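Local coordinates for transcriptional regulatory protein FixJ (Sinorhizobium meliloti, PDB 1DBW) that serves as the receiver domain of a two-component response regulator that, once activated by FixL, switches on the nitrogen-fixation regulators nifA and fixK, at residues 39-53 with 65-79. The protein carries 2 engineered substitutions. Residues are numbered along the deposited sequence; the frame is centred on the assembly and turned at random.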
loop_
_atom_site.group_PDB
_atom_site.type_symbol
_atom_site.label_atom_id
_atom_site.label_comp_id
_atom_site.label_asym_id
_atom_site.label_seq_id
_atom_site.Cartn_x
_atom_site.Cartn_y
_atom_site.Cartn_z
ATOM N N PHE A 39 7.274 3.537 -7.873
ATOM C CA PHE A 39 6.189 4.261 -7.229
ATOM C C PHE A 39 6.624 5.627 -6.722
ATOM O O PHE A 39 5.896 6.615 -6.886
ATOM C CB PHE A 39 5.523 3.459 -6.115
ATOM C CG PHE A 39 4.441 4.224 -5.415
ATOM C CD1 PHE A 39 3.217 4.435 -6.048
ATOM C CD2 PHE A 39 4.673 4.820 -4.193
ATOM C CE1 PHE A 39 2.265 5.237 -5.484
ATOM C CE2 PHE A 39 3.725 5.627 -3.617
ATOM C CZ PHE A 39 2.515 5.841 -4.265
ATOM N N LEU A 40 7.802 5.697 -6.105
ATOM C CA LEU A 40 8.304 6.972 -5.614
ATOM C C LEU A 40 8.452 7.995 -6.748
ATOM O O LEU A 40 8.229 9.178 -6.551
ATOM C CB LEU A 40 9.651 6.760 -4.922
ATOM C CG LEU A 40 9.566 6.363 -3.459
ATOM C CD1 LEU A 40 10.897 5.786 -3.035
ATOM C CD2 LEU A 40 9.231 7.592 -2.610
ATOM N N ALA A 41 8.833 7.532 -7.938
ATOM C CA ALA A 41 9.003 8.418 -9.076
ATOM C C ALA A 41 7.658 8.952 -9.555
ATOM O O ALA A 41 7.544 10.109 -9.998
ATOM C CB ALA A 41 9.750 7.690 -10.218
ATOM N N PHE A 42 6.635 8.121 -9.411
ATOM C CA PHE A 42 5.279 8.471 -9.814
ATOM C C PHE A 42 4.499 9.244 -8.741
ATOM O O PHE A 42 3.624 10.050 -9.067
ATOM C CB PHE A 42 4.507 7.166 -10.135
ATOM C CG PHE A 42 3.136 7.388 -10.721
ATOM C CD1 PHE A 42 3.001 7.689 -12.071
ATOM C CD2 PHE A 42 1.994 7.354 -9.913
ATOM C CE1 PHE A 42 1.757 7.967 -12.626
ATOM C CE2 PHE A 42 0.734 7.629 -10.455
ATOM C CZ PHE A 42 0.620 7.938 -11.815
ATOM N N ALA A 43 4.881 9.088 -7.485
ATOM C CA ALA A 43 4.138 9.664 -6.371
ATOM C C ALA A 43 3.706 11.124 -6.463
ATOM O O ALA A 43 2.587 11.427 -6.075
ATOM C CB ALA A 43 4.831 9.381 -5.030
ATOM N N PRO A 44 4.583 12.026 -6.921
ATOM C CA PRO A 44 4.167 13.430 -7.000
ATOM C C PRO A 44 3.002 13.657 -7.942
ATOM O O PRO A 44 2.318 14.649 -7.785
ATOM C CB PRO A 44 5.424 14.141 -7.489
ATOM C CG PRO A 44 6.538 13.287 -6.933
ATOM C CD PRO A 44 6.013 11.894 -7.252
ATOM N N ASP A 45 2.775 12.720 -8.866
ATOM C CA ASP A 45 1.674 12.833 -9.831
ATOM C C ASP A 45 0.375 12.229 -9.326
ATOM O O ASP A 45 -0.676 12.431 -9.943
ATOM C CB ASP A 45 2.061 12.199 -11.158
ATOM C CG ASP A 45 3.043 13.054 -11.928
ATOM O OD1 ASP A 45 2.746 14.254 -12.122
ATOM O OD2 ASP A 45 4.114 12.541 -12.298
ATOM N N VAL A 46 0.461 11.473 -8.233
ATOM C CA VAL A 46 -0.738 10.861 -7.648
ATOM C C VAL A 46 -1.738 11.856 -7.078
ATOM O O VAL A 46 -1.419 12.722 -6.248
ATOM C CB VAL A 46 -0.389 9.840 -6.530
ATOM C CG1 VAL A 46 -1.665 9.399 -5.769
ATOM C CG2 VAL A 46 0.232 8.605 -7.106
ATOM N N ARG A 47 -2.973 11.708 -7.531
ATOM C CA ARG A 47 -4.072 12.495 -7.018
ATOM C C ARG A 47 -5.089 11.440 -6.600
ATOM O O ARG A 47 -5.266 10.429 -7.311
ATOM C CB ARG A 47 -4.653 13.407 -8.116
ATOM C CG ARG A 47 -3.666 14.497 -8.577
ATOM C CD ARG A 47 -3.270 15.396 -7.402
ATOM N NE ARG A 47 -2.352 16.458 -7.816
ATOM C CZ ARG A 47 -1.037 16.296 -7.991
ATOM N NH1 ARG A 47 -0.460 15.118 -7.786
ATOM N NH2 ARG A 47 -0.295 17.320 -8.384
ATOM N N ASN A 48 -5.718 11.657 -5.450
ATOM C CA ASN A 48 -6.741 10.760 -4.909
ATOM C C ASN A 48 -6.288 9.313 -5.024
ATOM O O ASN A 48 -6.914 8.483 -5.686
ATOM C CB ASN A 48 -8.086 10.961 -5.620
ATOM C CG ASN A 48 -8.375 12.408 -5.903
ATOM O OD1 ASN A 48 -8.509 13.212 -4.985
ATOM N ND2 ASN A 48 -8.455 12.759 -7.189
ATOM N N GLY A 49 -5.203 9.013 -4.342
ATOM C CA GLY A 49 -4.719 7.654 -4.376
ATOM C C GLY A 49 -4.422 7.101 -3.001
ATOM O O GLY A 49 -4.126 7.855 -2.062
ATOM N N VAL A 50 -4.644 5.797 -2.864
ATOM C CA VAL A 50 -4.305 5.079 -1.633
ATOM C C VAL A 50 -3.156 4.153 -2.005
ATOM O O VAL A 50 -3.185 3.517 -3.051
ATOM C CB VAL A 50 -5.503 4.215 -1.117
ATOM C CG1 VAL A 50 -5.076 3.288 0.050
ATOM C CG2 VAL A 50 -6.591 5.141 -0.656
ATOM N N LEU A 51 -2.215 3.973 -1.091
ATOM C CA LEU A 51 -1.077 3.097 -1.361
ATOM C C LEU A 51 -1.191 1.814 -0.564
ATOM O O LEU A 51 -1.600 1.848 0.605
ATOM C CB LEU A 51 0.211 3.797 -0.927
ATOM C CG LEU A 51 1.488 2.930 -0.883
ATOM C CD1 LEU A 51 1.913 2.426 -2.310
ATOM C CD2 LEU A 51 2.598 3.826 -0.280
ATOM N N VAL A 52 -0.916 0.697 -1.233
ATOM C CA VAL A 52 -0.918 -0.605 -0.542
ATOM C C VAL A 52 0.439 -1.207 -0.850
ATOM O O VAL A 52 0.773 -1.441 -2.014
ATOM C CB VAL A 52 -2.008 -1.525 -1.017
ATOM C CG1 VAL A 52 -1.893 -2.877 -0.293
ATOM C CG2 VAL A 52 -3.400 -0.926 -0.688
ATOM N N THR A 53 1.232 -1.474 0.201
ATOM C CA THR A 53 2.535 -2.068 -0.030
ATOM C C THR A 53 2.601 -3.518 0.438
ATOM O O THR A 53 1.875 -3.907 1.350
ATOM C CB THR A 53 3.646 -1.308 0.744
ATOM O OG1 THR A 53 3.489 -1.538 2.145
ATOM C CG2 THR A 53 3.565 0.205 0.488
ATOM N N LEU A 65 9.679 3.091 2.281
ATOM C CA LEU A 65 8.946 3.782 1.235
ATOM C C LEU A 65 8.164 4.955 1.863
ATOM O O LEU A 65 8.177 6.064 1.317
ATOM C CB LEU A 65 8.020 2.803 0.496
ATOM C CG LEU A 65 7.106 3.434 -0.569
ATOM C CD1 LEU A 65 7.933 4.171 -1.599
ATOM C CD2 LEU A 65 6.263 2.337 -1.227
ATOM N N LEU A 66 7.504 4.717 3.001
ATOM C CA LEU A 66 6.755 5.767 3.704
ATOM C C LEU A 66 7.662 6.902 4.121
ATOM O O LEU A 66 7.314 8.083 3.983
ATOM C CB LEU A 66 6.039 5.216 4.939
ATOM C CG LEU A 66 5.002 4.122 4.675
ATOM C CD1 LEU A 66 4.254 3.806 5.944
ATOM C CD2 LEU A 66 4.031 4.578 3.579
ATOM N N ARG A 67 8.870 6.544 4.543
ATOM C CA ARG A 67 9.851 7.525 4.972
ATOM C C ARG A 67 10.276 8.362 3.780
ATOM O O ARG A 67 10.314 9.591 3.861
ATOM C CB ARG A 67 11.059 6.814 5.591
ATOM N N ASN A 68 10.537 7.696 2.653
ATOM C CA ASN A 68 10.942 8.363 1.417
ATOM C C ASN A 68 9.825 9.269 0.875
ATOM O O ASN A 68 10.092 10.349 0.329
ATOM C CB ASN A 68 11.377 7.340 0.376
ATOM C CG ASN A 68 12.704 6.648 0.735
ATOM O OD1 ASN A 68 13.159 5.766 0.016
ATOM N ND2 ASN A 68 13.318 7.052 1.835
ATOM N N LEU A 69 8.575 8.827 1.021
ATOM C CA LEU A 69 7.438 9.645 0.591
ATOM C C LEU A 69 7.412 10.882 1.468
ATOM O O LEU A 69 7.213 12.001 0.975
ATOM C CB LEU A 69 6.136 8.873 0.733
ATOM C CG LEU A 69 5.919 7.846 -0.391
ATOM C CD1 LEU A 69 4.792 6.895 -0.029
ATOM C CD2 LEU A 69 5.588 8.536 -1.703
ATOM N N GLY A 70 7.612 10.679 2.768
ATOM C CA GLY A 70 7.663 11.813 3.682
ATOM C C GLY A 70 8.714 12.848 3.261
ATOM O O GLY A 70 8.470 14.056 3.299
ATOM N N ASP A 71 9.892 12.384 2.850
ATOM C CA ASP A 71 10.966 13.290 2.423
ATOM C C ASP A 71 10.622 14.068 1.158
ATOM O O ASP A 71 11.100 15.186 0.961
ATOM C CB ASP A 71 12.282 12.521 2.250
ATOM C CG ASP A 71 12.946 12.205 3.580
ATOM O OD1 ASP A 71 12.730 12.976 4.535
ATOM O OD2 ASP A 71 13.683 11.195 3.675
ATOM N N LEU A 72 9.806 13.466 0.300
ATOM C CA LEU A 72 9.359 14.106 -0.929
ATOM C C LEU A 72 8.271 15.129 -0.617
ATOM O O LEU A 72 7.811 15.850 -1.511
ATOM C CB LEU A 72 8.797 13.054 -1.888
ATOM C CG LEU A 72 9.828 12.171 -2.567
ATOM C CD1 LEU A 72 9.132 11.060 -3.364
ATOM C CD2 LEU A 72 10.670 13.034 -3.487
ATOM N N LYS A 73 7.868 15.182 0.653
ATOM C CA LYS A 73 6.812 16.081 1.153
ATOM C C LYS A 73 5.456 15.722 0.532
ATOM O O LYS A 73 4.596 16.583 0.300
ATOM C CB LYS A 73 7.157 17.557 0.900
ATOM C CG LYS A 73 8.530 18.006 1.457
ATOM C CD LYS A 73 8.656 17.755 2.966
ATOM C CE LYS A 73 10.024 18.182 3.482
ATOM N NZ LYS A 73 11.113 17.395 2.823
ATOM N N ILE A 74 5.261 14.422 0.312
ATOM C CA ILE A 74 4.037 13.892 -0.274
ATOM C C ILE A 74 3.357 12.967 0.739
ATOM O O ILE A 74 4.018 12.142 1.357
ATOM C CB ILE A 74 4.352 13.039 -1.539
ATOM C CG1 ILE A 74 4.858 13.924 -2.680
ATOM C CG2 ILE A 74 3.125 12.273 -1.974
ATOM C CD1 ILE A 74 3.834 14.874 -3.204
ATOM N N ASN A 75 2.070 13.173 0.983
ATOM C CA ASN A 75 1.356 12.277 1.871
ATOM C C ASN A 75 0.323 11.481 1.083
ATOM O O ASN A 75 -0.424 12.036 0.271
ATOM C CB ASN A 75 0.677 13.001 3.017
ATOM C CG ASN A 75 0.108 12.030 4.036
ATOM O OD1 ASN A 75 -1.083 12.035 4.304
ATOM N ND2 ASN A 75 0.965 11.145 4.564
ATOM N N ILE A 76 0.364 10.163 1.240
ATOM C CA ILE A 76 -0.567 9.271 0.550
ATOM C C ILE A 76 -1.002 8.268 1.605
ATOM O O ILE A 76 -0.134 7.625 2.221
ATOM C CB ILE A 76 0.130 8.525 -0.659
ATOM C CG1 ILE A 76 0.549 9.559 -1.717
ATOM C CG2 ILE A 76 -0.855 7.508 -1.297
ATOM C CD1 ILE A 76 1.171 8.999 -3.027
ATOM N N PRO A 77 -2.322 8.172 1.902
ATOM C CA PRO A 77 -2.825 7.216 2.909
ATOM C C PRO A 77 -2.329 5.840 2.519
ATOM O O PRO A 77 -2.515 5.408 1.368
ATOM C CB PRO A 77 -4.356 7.344 2.781
ATOM C CG PRO A 77 -4.528 8.785 2.221
ATOM C CD PRO A 77 -3.440 8.857 1.212
ATOM N N SER A 78 -1.620 5.164 3.434
ATOM C CA SER A 78 -1.017 3.861 3.108
ATOM C C SER A 78 -1.321 2.694 4.057
ATOM O O SER A 78 -1.289 2.874 5.282
ATOM C CB SER A 78 0.517 3.991 3.049
ATOM O OG SER A 78 0.961 5.243 2.542
ATOM N N ILE A 79 -1.524 1.505 3.465
ATOM C CA ILE A 79 -1.777 0.247 4.146
ATOM C C ILE A 79 -0.511 -0.544 3.867
ATOM O O ILE A 79 -0.104 -0.726 2.714
ATOM C CB ILE A 79 -2.955 -0.483 3.505
ATOM C CG1 ILE A 79 -4.227 0.363 3.641
ATOM C CG2 ILE A 79 -3.148 -1.852 4.171
ATOM C CD1 ILE A 79 -4.423 0.897 5.066
#
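F39 and I76 come at each other from opposite directions: F39 CG points away from the backbone N (chi1 178°), and the fully stretched CG1 branch of I76 (chi2 -176°) carries CD1 to 3.6 Å from F39 CZ. That methyl also rests against V46 CB, while the other branch, CG2, lies against the backbone of G49 and L51. With a like first torsion (chi1 169°) and its second turned to put CD1 over the centre of one F39 face, L51 meets L69 CD1 tip to tip through CD2 at 3.8 Å. L69 CD1 also sits at the ring's edge, in plane, and its CD2 presses on A43 CB at 3.5 Å. L40 slides past L65 in the opposite direction, with a tight 3.3 Å between L40 CG and L65 CD1, and sends CD2 to L72 CD1. Below this apolar layer, three nearly straight backbone bonds (L51 N to P77 O, I79 N to L51 O and T53 N to I79 O, each 2.9 Å) join two parallel strands. Helix 62-71, the connection of the right-handed beta-alpha-beta unit between strands 49-54 and 78-82, thus packs beside helix 36-42 on one face of the sheet, as in the doubly wound, CheY-like receiver fold.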